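Local atomic coordinates of auracyanin-A (PDB entry 2AAN), a protein that carries a single copper ion in a cupredoxin fold and probably serves as a soluble electron acceptor for the membrane-bound alternative complex III. Residues A[20-25]-A[46-51]; A[26-31]-A[54-59]; A[60-65]-A[93-98]; A[84-89]-A[123-128]; A[112-117]-A[134-139]. One frame throughout, in Å; residues are numbered along the deposited sequence.

Contact 1 of 5, residues A[20-25]-A[46-51]; sequences TIEIGS and TIRFKN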
# COMPACT_ATOMS: atom_id res chain seq x y z
N THR A 20 15.01 2.55 -3.56
CA THR A 20 13.78 2.09 -4.13
C THR A 20 13.55 0.70 -3.55
O THR A 20 14.47 -0.10 -3.44
CB THR A 20 13.82 2.01 -5.66
OG1 THR A 20 13.91 3.33 -6.20
CG2 THR A 20 12.57 1.34 -6.20
N ILE A 21 12.32 0.42 -3.18
CA ILE A 21 11.93 -0.92 -2.81
C ILE A 21 10.95 -1.41 -3.88
O ILE A 21 9.93 -0.77 -4.15
CB ILE A 21 11.29 -0.98 -1.44
CG1 ILE A 21 12.31 -0.63 -0.37
CG2 ILE A 21 10.72 -2.37 -1.20
CD1 ILE A 21 11.68 -0.38 0.96
N GLU A 22 11.29 -2.54 -4.50
CA GLU A 22 10.44 -3.13 -5.52
C GLU A 22 9.41 -4.01 -4.83
O GLU A 22 9.75 -4.78 -3.96
CB GLU A 22 11.24 -4.03 -6.46
CG GLU A 22 12.56 -3.49 -6.89
CD GLU A 22 12.45 -2.55 -8.03
OE1 GLU A 22 13.52 -2.02 -8.42
OE2 GLU A 22 11.34 -2.34 -8.55
N ILE A 23 8.16 -3.90 -5.23
CA ILE A 23 7.16 -4.82 -4.72
C ILE A 23 6.12 -4.99 -5.77
O ILE A 23 5.96 -4.12 -6.62
CB ILE A 23 6.55 -4.34 -3.37
CG1 ILE A 23 5.61 -5.38 -2.76
CG2 ILE A 23 5.89 -2.96 -3.52
CD1 ILE A 23 5.22 -5.07 -1.34
N GLY A 24 5.42 -6.11 -5.75
CA GLY A 24 4.40 -6.32 -6.75
C GLY A 24 3.27 -7.14 -6.20
O GLY A 24 3.26 -7.49 -5.04
N SER A 25 2.30 -7.42 -7.05
CA SER A 25 1.30 -8.41 -6.73
C SER A 25 1.95 -9.79 -6.90
O SER A 25 2.84 -9.99 -7.72
CB SER A 25 0.08 -8.25 -7.60
OG SER A 25 0.33 -8.65 -8.93
N THR A 46 11.32 5.06 -2.12
CA THR A 46 10.46 5.01 -3.28
C THR A 46 9.96 3.56 -3.37
O THR A 46 10.73 2.62 -3.51
CB THR A 46 11.18 5.45 -4.59
OG1 THR A 46 11.64 6.82 -4.47
CG2 THR A 46 10.21 5.33 -5.79
N ILE A 47 8.66 3.38 -3.23
CA ILE A 47 8.02 2.09 -3.53
C ILE A 47 7.65 2.07 -5.00
O ILE A 47 6.97 2.97 -5.50
CB ILE A 47 6.76 1.87 -2.64
CG1 ILE A 47 7.15 1.80 -1.15
CG2 ILE A 47 5.98 0.64 -3.12
CD1 ILE A 47 7.76 0.53 -0.74
N ARG A 48 8.20 1.11 -5.70
CA ARG A 48 7.88 0.86 -7.08
C ARG A 48 7.03 -0.41 -7.11
O ARG A 48 7.53 -1.51 -6.95
CB ARG A 48 9.16 0.72 -7.88
CG ARG A 48 8.94 0.55 -9.38
CD ARG A 48 10.27 0.56 -10.14
NE ARG A 48 10.11 0.17 -11.54
CZ ARG A 48 9.71 0.99 -12.52
NH1 ARG A 48 9.44 2.28 -12.29
NH2 ARG A 48 9.58 0.50 -13.75
N PHE A 49 5.73 -0.22 -7.27
CA PHE A 49 4.77 -1.28 -7.19
C PHE A 49 4.39 -1.72 -8.57
O PHE A 49 3.89 -0.94 -9.36
CB PHE A 49 3.55 -0.78 -6.43
CG PHE A 49 2.44 -1.77 -6.33
CD1 PHE A 49 2.65 -3.04 -5.88
CD2 PHE A 49 1.15 -1.40 -6.68
CE1 PHE A 49 1.61 -3.95 -5.74
CE2 PHE A 49 0.11 -2.31 -6.58
CZ PHE A 49 0.36 -3.61 -6.11
N LYS A 50 4.67 -2.98 -8.84
CA LYS A 50 4.43 -3.56 -10.14
C LYS A 50 3.21 -4.45 -10.05
O LYS A 50 3.18 -5.46 -9.30
CB LYS A 50 5.64 -4.38 -10.57
CG LYS A 50 5.55 -4.90 -11.99
CD LYS A 50 6.78 -5.77 -12.29
CE LYS A 50 6.88 -6.15 -13.78
NZ LYS A 50 5.56 -6.48 -14.39
N ASN A 51 2.19 -4.09 -10.80
CA ASN A 51 1.02 -4.96 -10.91
C ASN A 51 1.32 -6.09 -11.87
O ASN A 51 1.41 -5.88 -13.07
CB ASN A 51 -0.21 -4.16 -11.39
CG ASN A 51 -1.48 -4.94 -11.24
OD1 ASN A 51 -1.43 -6.14 -10.92
ND2 ASN A 51 -2.61 -4.28 -11.41
O HOH W 1 8.63 -3.43 -8.73
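Ile23 and Ile47 touch methyl to methyl, Ile23 CG2 lying 3.6 Å from Ile47 CG2, with the two side chains slanting across each other on the face of the sheet that also carries Ile21 and Phe49. The same branch of Ile23 meets the aromatic ring as well, its CG2 being 4.0 Å from Phe49 CD1. Phe49 has CG anti to its backbone N (chi1 177°), and the ring reaches across to the Gly24-Ser25 peptide, where Phe49 CE1 is 3.6 Å from Gly24 C. An alanine in place of Phe49 would probably open a gap beside Ile23 CG2 and the Gly24-Ser25 peptide and leave His58 without the ring that packs on it. Further back, Ile47 CD1 rests 3.9 Å from Ile21 CB.

On the other face Glu22 and Arg48 run side by side, pointing the same way. Their planar ends are turned 85° apart, and Glu22 OE2 stays 4.1 Å from Arg48 NE, too far for a salt bridge; the carboxylate lies instead against the arginine chain, OE2 being 3.5 Å from Arg48 CD. A water links Glu22 OE2 with Arg48 O. In the sheet itself five backbone hydrogen bonds form a parallel ladder, from Ile21 N to Thr46 O at 2.7 Å through to Ser25 N with Lys50 O. Gly24 CA lies close to Lys50 O, at 3.0 Å.

Strand 44-50 pairs along its other edge, antiparallel, with strand 106-112. The face with Ile21 and Ile47 packs on Leu37 of strand 36-39, Ile47 reaching Trp60 too.

Contact 2 of 5, residues A[26-31]-A[54-59]; sequences KGEELA and AVQQHN. With CU (copper (II) ion), chain B.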
# COMPACT_ATOMS: atom_id res chain seq x y z
N LYS A 26 1.47 -10.76 -6.15
CA LYS A 26 1.92 -12.13 -6.32
C LYS A 26 1.11 -12.68 -7.49
O LYS A 26 0.09 -13.33 -7.31
CB LYS A 26 1.69 -12.90 -5.04
CG LYS A 26 2.31 -14.30 -5.07
CD LYS A 26 1.76 -15.18 -3.99
CE LYS A 26 2.08 -16.65 -4.26
NZ LYS A 26 3.55 -16.83 -4.22
N GLY A 27 1.54 -12.34 -8.69
CA GLY A 27 0.83 -12.77 -9.92
C GLY A 27 -0.63 -12.36 -9.90
O GLY A 27 -0.95 -11.18 -9.72
N GLU A 28 -1.51 -13.33 -10.05
CA GLU A 28 -2.94 -13.10 -10.08
C GLU A 28 -3.60 -13.16 -8.70
O GLU A 28 -4.79 -12.94 -8.57
CB GLU A 28 -3.60 -14.11 -11.01
CG GLU A 28 -3.12 -14.01 -12.43
CD GLU A 28 -3.47 -12.70 -13.08
OE1 GLU A 28 -2.79 -12.37 -14.08
OE2 GLU A 28 -4.40 -11.99 -12.60
N GLU A 29 -2.81 -13.42 -7.66
CA GLU A 29 -3.33 -13.60 -6.31
C GLU A 29 -3.62 -12.25 -5.65
O GLU A 29 -3.06 -11.24 -6.02
CB GLU A 29 -2.32 -14.34 -5.44
CG GLU A 29 -2.03 -15.75 -5.89
CD GLU A 29 -3.25 -16.64 -5.80
OE1 GLU A 29 -4.07 -16.47 -4.86
OE2 GLU A 29 -3.40 -17.52 -6.68
N LEU A 30 -4.44 -12.30 -4.60
CA LEU A 30 -4.76 -11.17 -3.78
C LEU A 30 -3.71 -11.11 -2.65
O LEU A 30 -3.98 -11.40 -1.50
CB LEU A 30 -6.18 -11.30 -3.23
CG LEU A 30 -7.31 -10.82 -4.15
CD1 LEU A 30 -7.11 -10.93 -5.65
CD2 LEU A 30 -8.60 -11.33 -3.76
N ALA A 31 -2.50 -10.72 -3.03
CA ALA A 31 -1.33 -10.78 -2.16
C ALA A 31 -0.28 -9.91 -2.80
O ALA A 31 -0.18 -9.86 -4.04
CB ALA A 31 -0.78 -12.20 -2.07
N ALA A 54 -2.94 -8.86 -15.16
CA ALA A 54 -3.48 -8.17 -16.32
C ALA A 54 -4.92 -7.76 -16.04
O ALA A 54 -5.48 -6.96 -16.76
CB ALA A 54 -3.44 -9.11 -17.52
N VAL A 55 -5.51 -8.27 -14.95
CA VAL A 55 -6.97 -8.17 -14.76
C VAL A 55 -7.42 -7.69 -13.37
O VAL A 55 -8.60 -7.73 -13.02
CB VAL A 55 -7.61 -9.54 -15.07
CG1 VAL A 55 -7.28 -9.97 -16.51
CG2 VAL A 55 -7.15 -10.62 -14.09
N GLN A 56 -6.48 -7.19 -12.58
CA GLN A 56 -6.79 -6.67 -11.29
C GLN A 56 -6.26 -5.27 -11.33
O GLN A 56 -5.32 -4.99 -12.10
CB GLN A 56 -6.06 -7.48 -10.25
CG GLN A 56 -6.54 -8.89 -10.15
CD GLN A 56 -7.84 -9.01 -9.40
OE1 GLN A 56 -8.36 -8.03 -8.83
NE2 GLN A 56 -8.34 -10.22 -9.32
N GLN A 57 -6.90 -4.41 -10.55
CA GLN A 57 -6.29 -3.17 -10.10
C GLN A 57 -5.78 -3.42 -8.70
O GLN A 57 -6.35 -4.21 -7.99
CB GLN A 57 -7.26 -1.95 -10.15
CG GLN A 57 -8.66 -2.27 -9.76
CD GLN A 57 -9.58 -1.10 -9.79
OE1 GLN A 57 -9.17 0.04 -10.00
NE2 GLN A 57 -10.85 -1.37 -9.54
N HIS A 58 -4.72 -2.73 -8.32
CA HIS A 58 -4.18 -2.78 -6.97
C HIS A 58 -3.62 -1.42 -6.59
O HIS A 58 -3.15 -0.66 -7.45
CB HIS A 58 -3.01 -3.74 -6.88
CG HIS A 58 -3.34 -5.19 -7.11
ND1 HIS A 58 -4.12 -5.93 -6.24
CD2 HIS A 58 -3.00 -6.04 -8.11
CE1 HIS A 58 -4.24 -7.16 -6.70
NE2 HIS A 58 -3.54 -7.27 -7.82
N ASN A 59 -3.50 -1.21 -5.30
CA ASN A 59 -2.67 -0.13 -4.79
C ASN A 59 -1.84 -0.60 -3.60
O ASN A 59 -1.93 -1.76 -3.18
CB ASN A 59 -3.49 1.15 -4.51
CG ASN A 59 -4.62 0.94 -3.52
OD1 ASN A 59 -4.57 0.04 -2.73
ND2 ASN A 59 -5.65 1.80 -3.58
CU CU B . -5.25 -5.23 -4.66
O HOH W 2 -3.00 -10.01 -8.37
O HOH W 3 -6.47 -12.15 -10.55
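The copper ligand His58, on the loop leading into strand 61-63, lies across from a type II' beta turn that runs from Lys26 to Glu29, with Glu29 O 4.3 Å from His58 CE1. Nothing bonds directly between the two loops; water does the joining. His58 ND1 holds the copper at 2.1 Å. On the far side of the ring, His58 NE2 donates its proton to a water oxygen at 2.8 Å. That water gives its own protons to Gly27 O and Glu29 O, a second shell that is likely to hold the imidazole in its rotation.

A second water repeats the pattern further out. It accepts a bond from Gln56 NE2 at 3.0 Å and donates to both Glu28 O and Glu28 OE2. Glu28 is bent at chi2 (-64°), which turns CD toward residues 54-59. Its OE2 lies 3.4 Å from Val55 CG2, the two side chains at about a right angle, and is hydrogen-bonded to Ser53 OG. Leu30 CD1 comes against Gln56 NE2 at 3.9 Å, also at about a right angle.

Gly27, the first central residue of the II' turn, has the positive phi that this turn type requires. Cys123 and His128 bind the same copper, and Met132 completes the site. The 26-31 loop joins strand 19-24 to strand 36-39, while the 54-59 loop joins strand 44-50 to strand 61-63, so the contact closes the copper end of the fold where the two connections meet.

Contact 3 of 5, residues A[60-65]-A[93-98]; sequences WILVKG and NIIAES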
# COMPACT_ATOMS: atom_id res chain seq x y z
N TRP A 60 -0.99 0.29 -3.12
CA TRP A 60 -0.12 0.05 -1.94
C TRP A 60 -0.27 1.26 -1.08
O TRP A 60 0.15 2.33 -1.48
CB TRP A 60 1.34 -0.11 -2.37
CG TRP A 60 2.29 -0.43 -1.25
CD1 TRP A 60 2.73 -1.65 -0.90
CD2 TRP A 60 3.00 0.51 -0.42
NE1 TRP A 60 3.60 -1.57 0.17
CE2 TRP A 60 3.80 -0.25 0.47
CE3 TRP A 60 2.99 1.89 -0.31
CZ2 TRP A 60 4.59 0.34 1.45
CZ3 TRP A 60 3.77 2.48 0.67
CH2 TRP A 60 4.58 1.71 1.52
N ILE A 61 -0.92 1.07 0.06
CA ILE A 61 -1.23 2.15 0.98
C ILE A 61 -0.62 1.84 2.34
O ILE A 61 -0.91 0.80 2.95
CB ILE A 61 -2.76 2.32 1.14
CG1 ILE A 61 -3.48 2.39 -0.23
CG2 ILE A 61 -3.11 3.50 2.03
CD1 ILE A 61 -3.09 3.50 -1.20
N LEU A 62 0.20 2.76 2.83
CA LEU A 62 0.83 2.64 4.13
C LEU A 62 0.02 3.35 5.16
O LEU A 62 -0.19 4.56 5.06
CB LEU A 62 2.21 3.25 4.10
CG LEU A 62 3.08 3.16 5.34
CD1 LEU A 62 3.34 1.72 5.73
CD2 LEU A 62 4.38 3.83 5.07
N VAL A 63 -0.42 2.63 6.17
CA VAL A 63 -1.35 3.23 7.10
C VAL A 63 -0.79 3.27 8.49
O VAL A 63 0.17 2.56 8.81
CB VAL A 63 -2.69 2.54 7.10
CG1 VAL A 63 -3.29 2.54 5.69
CG2 VAL A 63 -2.55 1.18 7.62
N LYS A 64 -1.45 4.09 9.30
CA LYS A 64 -1.17 4.28 10.70
C LYS A 64 -2.28 3.54 11.45
O LYS A 64 -3.45 3.68 11.12
CB LYS A 64 -1.22 5.80 10.97
CG LYS A 64 -0.60 6.31 12.24
CD LYS A 64 -0.66 7.86 12.31
CE LYS A 64 -0.05 8.39 13.64
NZ LYS A 64 -1.01 8.35 14.79
N GLY A 65 -1.92 2.73 12.42
CA GLY A 65 -2.91 2.06 13.27
C GLY A 65 -2.90 0.58 12.98
O GLY A 65 -2.14 0.10 12.14
N ASN A 93 -4.76 8.92 8.96
CA ASN A 93 -4.10 7.65 9.23
C ASN A 93 -3.49 7.00 7.98
O ASN A 93 -3.28 5.80 7.94
CB ASN A 93 -5.12 6.70 9.88
CG ASN A 93 -5.48 7.11 11.28
OD1 ASN A 93 -4.61 7.23 12.12
ND2 ASN A 93 -6.75 7.33 11.53
N ILE A 94 -3.22 7.80 6.97
CA ILE A 94 -2.57 7.37 5.76
C ILE A 94 -1.25 8.11 5.71
O ILE A 94 -1.19 9.36 5.71
CB ILE A 94 -3.47 7.61 4.53
CG1 ILE A 94 -4.71 6.70 4.63
CG2 ILE A 94 -2.75 7.37 3.23
CD1 ILE A 94 -5.86 7.11 3.70
N ILE A 95 -0.17 7.33 5.65
CA ILE A 95 1.18 7.87 5.60
C ILE A 95 1.62 8.11 4.17
O ILE A 95 2.27 9.14 3.85
CB ILE A 95 2.18 6.95 6.31
CG1 ILE A 95 1.81 6.86 7.80
CG2 ILE A 95 3.58 7.49 6.16
CD1 ILE A 95 2.52 5.78 8.56
N ALA A 96 1.31 7.16 3.30
CA ALA A 96 1.67 7.27 1.90
C ALA A 96 0.71 6.44 1.06
O ALA A 96 0.17 5.44 1.56
CB ALA A 96 3.12 6.82 1.70
N GLU A 97 0.47 6.90 -0.19
CA GLU A 97 -0.41 6.21 -1.12
C GLU A 97 0.23 6.06 -2.48
O GLU A 97 0.58 7.06 -3.12
CB GLU A 97 -1.71 6.99 -1.39
CG GLU A 97 -2.51 7.45 -0.26
CD GLU A 97 -3.58 8.48 -0.71
OE1 GLU A 97 -3.78 8.68 -1.93
OE2 GLU A 97 -4.24 9.06 0.15
N SER A 98 0.32 4.83 -2.95
CA SER A 98 0.65 4.62 -4.35
C SER A 98 -0.53 5.11 -5.21
O SER A 98 -1.69 5.08 -4.79
CB SER A 98 0.96 3.16 -4.68
OG SER A 98 -0.23 2.44 -4.84
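Leu62 O is gripped by two successive backbone amides, Ile95 N at 2.8 Å and, weakly, Ala96 N at 3.5 Å. This is a classic beta bulge: Ile95 and Ala96 both stand opposite Leu62, and the antiparallel register slips by one residue before Val63 pairs with Ile94. The psi of -43° at Ile95 turns the backbone so that both amides point to the one carbonyl.

Leu62 carries CG anti to its backbone N (chi1 -177°), 4.0 Å from Ile95 CB. Leu62 CD2 lies 3.9 Å from Ile95 CG2, the two side chains slanting past one another; Ala96 CB lies against Leu62 CB on the same face. On the reverse face Ile61 has two neighbours. Its CG2 meets Ile94 CG2 at 4.1 Å, and its side chain lies beside that of Glu97, pointing the same way, with Ile61 CD1 3.8 Å from Glu97 CB. The carboxylate of Glu97 leads away to a salt bridge with Lys91.

Each end of the pair is closed differently. Ser98 answers Trp60 twice, its OG accepting from Trp60 N at 2.9 Å while its own N donates to Trp60 O. At the other end Lys64 N donates to Asn93 O at 2.9 Å.

Hydroxyl and amide thus continue the polar ladder beyond strand 61-63, and the bulge lets one carbonyl serve two donors, so an edge strand with an extra residue stays bonded while its aliphatic groups still pack on both faces.

Contact 4 of 5, residues A[84-89]-A[123-128]; sequences ANYLPA and CTVPGH. With CU (copper (II) ion), chain B; SO4 (sulfate ion), chain C.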
# COMPACT_ATOMS: atom_id res chain seq x y z
N ALA A 84 -10.96 8.25 -6.43
CA ALA A 84 -10.37 8.59 -5.12
C ALA A 84 -9.43 7.49 -4.64
O ALA A 84 -9.16 7.39 -3.44
CB ALA A 84 -11.47 8.77 -4.10
N ASN A 85 -8.98 6.65 -5.56
CA ASN A 85 -8.06 5.56 -5.25
C ASN A 85 -8.67 4.64 -4.20
O ASN A 85 -7.95 4.07 -3.41
CB ASN A 85 -6.70 6.13 -4.77
CG ASN A 85 -5.50 5.13 -4.92
OD1 ASN A 85 -5.62 4.04 -5.47
ND2 ASN A 85 -4.34 5.55 -4.43
N TYR A 86 -9.99 4.48 -4.22
CA TYR A 86 -10.66 3.66 -3.20
C TYR A 86 -10.14 4.02 -1.83
O TYR A 86 -9.83 3.15 -1.02
CB TYR A 86 -10.47 2.17 -3.47
CG TYR A 86 -11.06 1.72 -4.80
CD1 TYR A 86 -10.24 1.49 -5.88
CD2 TYR A 86 -12.43 1.54 -4.96
CE1 TYR A 86 -10.77 1.07 -7.10
CE2 TYR A 86 -12.97 1.12 -6.19
CZ TYR A 86 -12.11 0.89 -7.26
OH TYR A 86 -12.63 0.49 -8.47
N LEU A 87 -10.06 5.32 -1.56
CA LEU A 87 -9.57 5.80 -0.26
C LEU A 87 -10.40 6.96 0.24
O LEU A 87 -11.00 7.68 -0.55
CB LEU A 87 -8.13 6.28 -0.39
CG LEU A 87 -7.04 5.23 -0.39
CD1 LEU A 87 -5.74 5.98 -0.64
CD2 LEU A 87 -6.98 4.47 0.91
N PRO A 88 -10.43 7.13 1.57
CA PRO A 88 -11.05 8.34 2.13
C PRO A 88 -10.20 9.59 1.90
O PRO A 88 -8.96 9.52 1.87
CB PRO A 88 -11.13 8.03 3.62
CG PRO A 88 -10.03 7.11 3.85
CD PRO A 88 -9.88 6.26 2.61
N ALA A 89 -10.90 10.71 1.78
CA ALA A 89 -10.27 12.03 1.63
C ALA A 89 -9.57 12.46 2.95
O ALA A 89 -8.64 13.25 2.93
CB ALA A 89 -11.30 13.05 1.22
N CYS A 123 -3.86 -3.08 0.36
CA CYS A 123 -4.48 -2.61 -0.88
C CYS A 123 -5.93 -2.35 -0.56
O CYS A 123 -6.56 -3.20 0.05
CB CYS A 123 -4.37 -3.68 -1.94
SG CYS A 123 -5.31 -3.38 -3.45
N THR A 124 -6.47 -1.22 -1.00
CA THR A 124 -7.88 -0.89 -0.74
C THR A 124 -8.81 -1.12 -1.94
O THR A 124 -9.96 -0.71 -1.91
CB THR A 124 -7.99 0.58 -0.28
OG1 THR A 124 -7.55 1.43 -1.32
CG2 THR A 124 -7.16 0.81 0.96
N VAL A 125 -8.36 -1.82 -2.96
CA VAL A 125 -9.25 -2.20 -4.04
C VAL A 125 -10.33 -3.14 -3.44
O VAL A 125 -10.01 -4.00 -2.63
CB VAL A 125 -8.45 -2.80 -5.22
CG1 VAL A 125 -9.37 -3.56 -6.24
CG2 VAL A 125 -7.60 -1.69 -5.89
N PRO A 126 -11.62 -2.92 -3.78
CA PRO A 126 -12.70 -3.67 -3.16
C PRO A 126 -12.42 -5.16 -3.07
O PRO A 126 -12.15 -5.80 -4.07
CB PRO A 126 -13.90 -3.38 -4.10
CG PRO A 126 -13.68 -1.97 -4.49
CD PRO A 126 -12.16 -1.88 -4.68
N GLY A 127 -12.52 -5.71 -1.86
CA GLY A 127 -12.35 -7.14 -1.64
C GLY A 127 -10.93 -7.65 -1.47
O GLY A 127 -10.74 -8.83 -1.11
N HIS A 128 -9.91 -6.84 -1.72
CA HIS A 128 -8.51 -7.39 -1.64
C HIS A 128 -7.98 -7.49 -0.23
O HIS A 128 -7.30 -8.45 0.11
CB HIS A 128 -7.58 -6.58 -2.51
CG HIS A 128 -7.88 -6.73 -3.96
ND1 HIS A 128 -7.01 -6.33 -4.94
CD2 HIS A 128 -8.96 -7.24 -4.59
CE1 HIS A 128 -7.55 -6.59 -6.12
NE2 HIS A 128 -8.72 -7.16 -5.93
CU CU B . -5.25 -5.23 -4.66
S SO4 C . -14.83 11.54 1.61
O1 SO4 C . -16.19 11.24 1.18
O2 SO4 C . -13.94 11.52 0.47
O3 SO4 C . -14.85 12.87 2.18
O4 SO4 C . -14.33 10.49 2.48
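Tyr86 and Thr124 bring two irregular loops within 5.9 Å, CA to CA, and Asn85 and Tyr86 both lie in the left-handed helical region of backbone angles, just where the loops touch. Thr124 OG1 donates to Tyr86 O at 2.9 Å from well above the carbonyl plane. With chi1 at 63° that oxygen sits between the threonine's own N and carbonyl carbon, while its CG2 is left to meet Leu87 CD2 at 3.7 Å, the side chains at about a right angle.

Pro126 of the ligand loop packs on one face of the tyrosine ring. Its CD stands 3.5 Å from the Tyr86 ring centroid and 16° off the ring normal, a CH-pi contact, and Val125 CG2 approaches Tyr86 CD1 at 4.1 Å. At its far end Tyr86 OH bonds Gln57 NE2.

The same loop carries two copper ligands: Cys123 SG at 2.2 Å and His128 ND1 at 2.1 Å from the metal. Val125 N donates to Cys123 SG, an N-H...S bond well known in blue copper proteins, and Val125 CG1 covers part of one face of the His128 ring. Tyr86, by packing on Val125 and Pro126, is therefore a neighbour of the second shell.

The 123-128 loop links strands 117-122 and 133-138. Helix 67-80 backs the contact, Thr124 and Leu87 touching its Ile73 and Pro126 its Leu78, while Leu87 also reaches strands 61-63 and 94-97.

Contact 5 of 5, residues A[112-117]-A[134-139]; sequences TAPAAG and GKLVVN. With SO4 (sulfate ion), chain D.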
# COMPACT_ATOMS: atom_id res chain seq x y z
N THR A 112 8.96 9.80 3.00
CA THR A 112 9.91 9.77 4.09
C THR A 112 9.42 8.75 5.09
O THR A 112 8.29 8.85 5.58
CB THR A 112 10.00 11.13 4.79
OG1 THR A 112 10.49 12.12 3.86
CG2 THR A 112 10.94 11.05 6.01
N ALA A 113 10.26 7.79 5.44
CA ALA A 113 9.81 6.72 6.33
C ALA A 113 9.43 7.32 7.66
O ALA A 113 10.12 8.24 8.13
CB ALA A 113 10.89 5.73 6.55
N PRO A 114 8.36 6.82 8.28
CA PRO A 114 7.91 7.36 9.56
C PRO A 114 8.85 7.05 10.73
O PRO A 114 9.95 6.55 10.53
CB PRO A 114 6.56 6.67 9.76
CG PRO A 114 6.67 5.39 8.99
CD PRO A 114 7.48 5.74 7.80
N ALA A 115 8.42 7.33 11.95
CA ALA A 115 9.20 6.98 13.14
C ALA A 115 9.40 5.48 13.25
O ALA A 115 8.61 4.71 12.70
CB ALA A 115 8.51 7.51 14.39
N ALA A 116 10.46 5.05 13.96
CA ALA A 116 10.67 3.63 14.26
C ALA A 116 9.40 2.96 14.77
O ALA A 116 8.64 3.53 15.55
CB ALA A 116 11.80 3.45 15.27
N GLY A 117 9.19 1.73 14.32
CA GLY A 117 7.93 1.01 14.54
C GLY A 117 7.59 0.05 13.41
O GLY A 117 8.37 -0.15 12.48
N GLY A 134 0.64 -6.46 4.20
CA GLY A 134 1.97 -6.76 4.66
C GLY A 134 2.39 -5.79 5.75
O GLY A 134 1.56 -5.02 6.27
N LYS A 135 3.67 -5.84 6.07
CA LYS A 135 4.23 -5.11 7.20
C LYS A 135 5.49 -4.33 6.79
O LYS A 135 6.37 -4.90 6.18
CB LYS A 135 4.61 -6.16 8.25
CG LYS A 135 5.08 -5.67 9.58
CD LYS A 135 5.23 -6.86 10.53
CE LYS A 135 6.54 -7.63 10.30
NZ LYS A 135 6.67 -8.84 11.21
N LEU A 136 5.55 -3.05 7.14
CA LEU A 136 6.74 -2.22 6.97
C LEU A 136 7.42 -2.10 8.35
O LEU A 136 6.82 -1.62 9.29
CB LEU A 136 6.38 -0.84 6.45
CG LEU A 136 7.59 0.09 6.36
CD1 LEU A 136 8.47 -0.30 5.18
CD2 LEU A 136 7.16 1.55 6.25
N VAL A 137 8.67 -2.55 8.44
CA VAL A 137 9.47 -2.42 9.66
C VAL A 137 10.40 -1.23 9.50
O VAL A 137 11.22 -1.20 8.57
CB VAL A 137 10.30 -3.68 9.93
CG1 VAL A 137 11.05 -3.55 11.27
CG2 VAL A 137 9.39 -4.91 10.00
N VAL A 138 10.27 -0.27 10.39
CA VAL A 138 11.12 0.92 10.37
C VAL A 138 11.99 0.87 11.61
O VAL A 138 11.45 0.80 12.74
CB VAL A 138 10.29 2.20 10.35
CG1 VAL A 138 11.21 3.42 10.15
CG2 VAL A 138 9.26 2.15 9.25
N ASN A 139 13.30 0.86 11.41
CA ASN A 139 14.27 0.77 12.51
C ASN A 139 14.79 2.14 12.95
O ASN A 139 15.01 3.02 12.11
CB ASN A 139 15.43 -0.14 12.11
CG ASN A 139 15.01 -1.60 12.00
OD1 ASN A 139 15.30 -2.27 11.01
ND2 ASN A 139 14.29 -2.08 13.01
S SO4 D . 7.11 -7.57 14.34
O1 SO4 D . 5.88 -7.63 13.60
O2 SO4 D . 6.83 -7.07 15.69
O3 SO4 D . 8.10 -6.70 13.70
O4 SO4 D . 7.67 -8.92 14.42
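Val138 holds CG1 anti to its backbone N (chi1 -173°), which sets that methyl 3.4 Å from Pro114 O and 4.3 Å from Ala113 CB. The other branch, CG2, lies anti to the carbonyl carbon and meets the proline ring, 4.2 Å from Pro114 CG. The loop 113-116 thus wraps round one side chain, and Pro114 O, buried under the methyl, has no hydrogen-bonding partner in the model.

The backbones pair once, at Gly117 and Val138, a hydrogen-bonded antiparallel pair: Val138 N donates to Gly117 O at 2.8 Å and Gly117 N to Val138 O at 2.9 Å. Ala116 CA-H adds a contact to the same Val138 O, at 3.3 Å. Gly117 has a phi of 149°, a backbone angle that suits a residue without a side chain. An alanine in place of Val138 would probably open a gap beside Ala113 and the Pro114 ring.

Here the loop from strand 106-112 turns into strand 117-122, which pairs with strand 133-138; Tyr119 backs both Pro114 and Val138, and strand 36-39 flanks strand 133-138 along its other edge.

Along the chain contacts 1 and 2 interleave, contact 3 follows, and contact 4 interleaves with contacts 3 and 5. Contact 1 belongs to the three-stranded sheet, contacts 3 and 5 to the five-stranded one, and side chains such as Ile47 and Trp60 meet between the two in the core of the cupredoxin sandwich. Contacts 2 and 4 close the copper end, their centres about 14 Å apart, contact 2 supplying one ligand and contact 4 two. Contact 5 lies at the opposite end, its centre about 24 Å from that of contact 2. Contact 3 touches contacts 2, 4 and 5, and the copper loops continue from strands of both sheets, 54-59 running from strand 44-50 to strand 61-63.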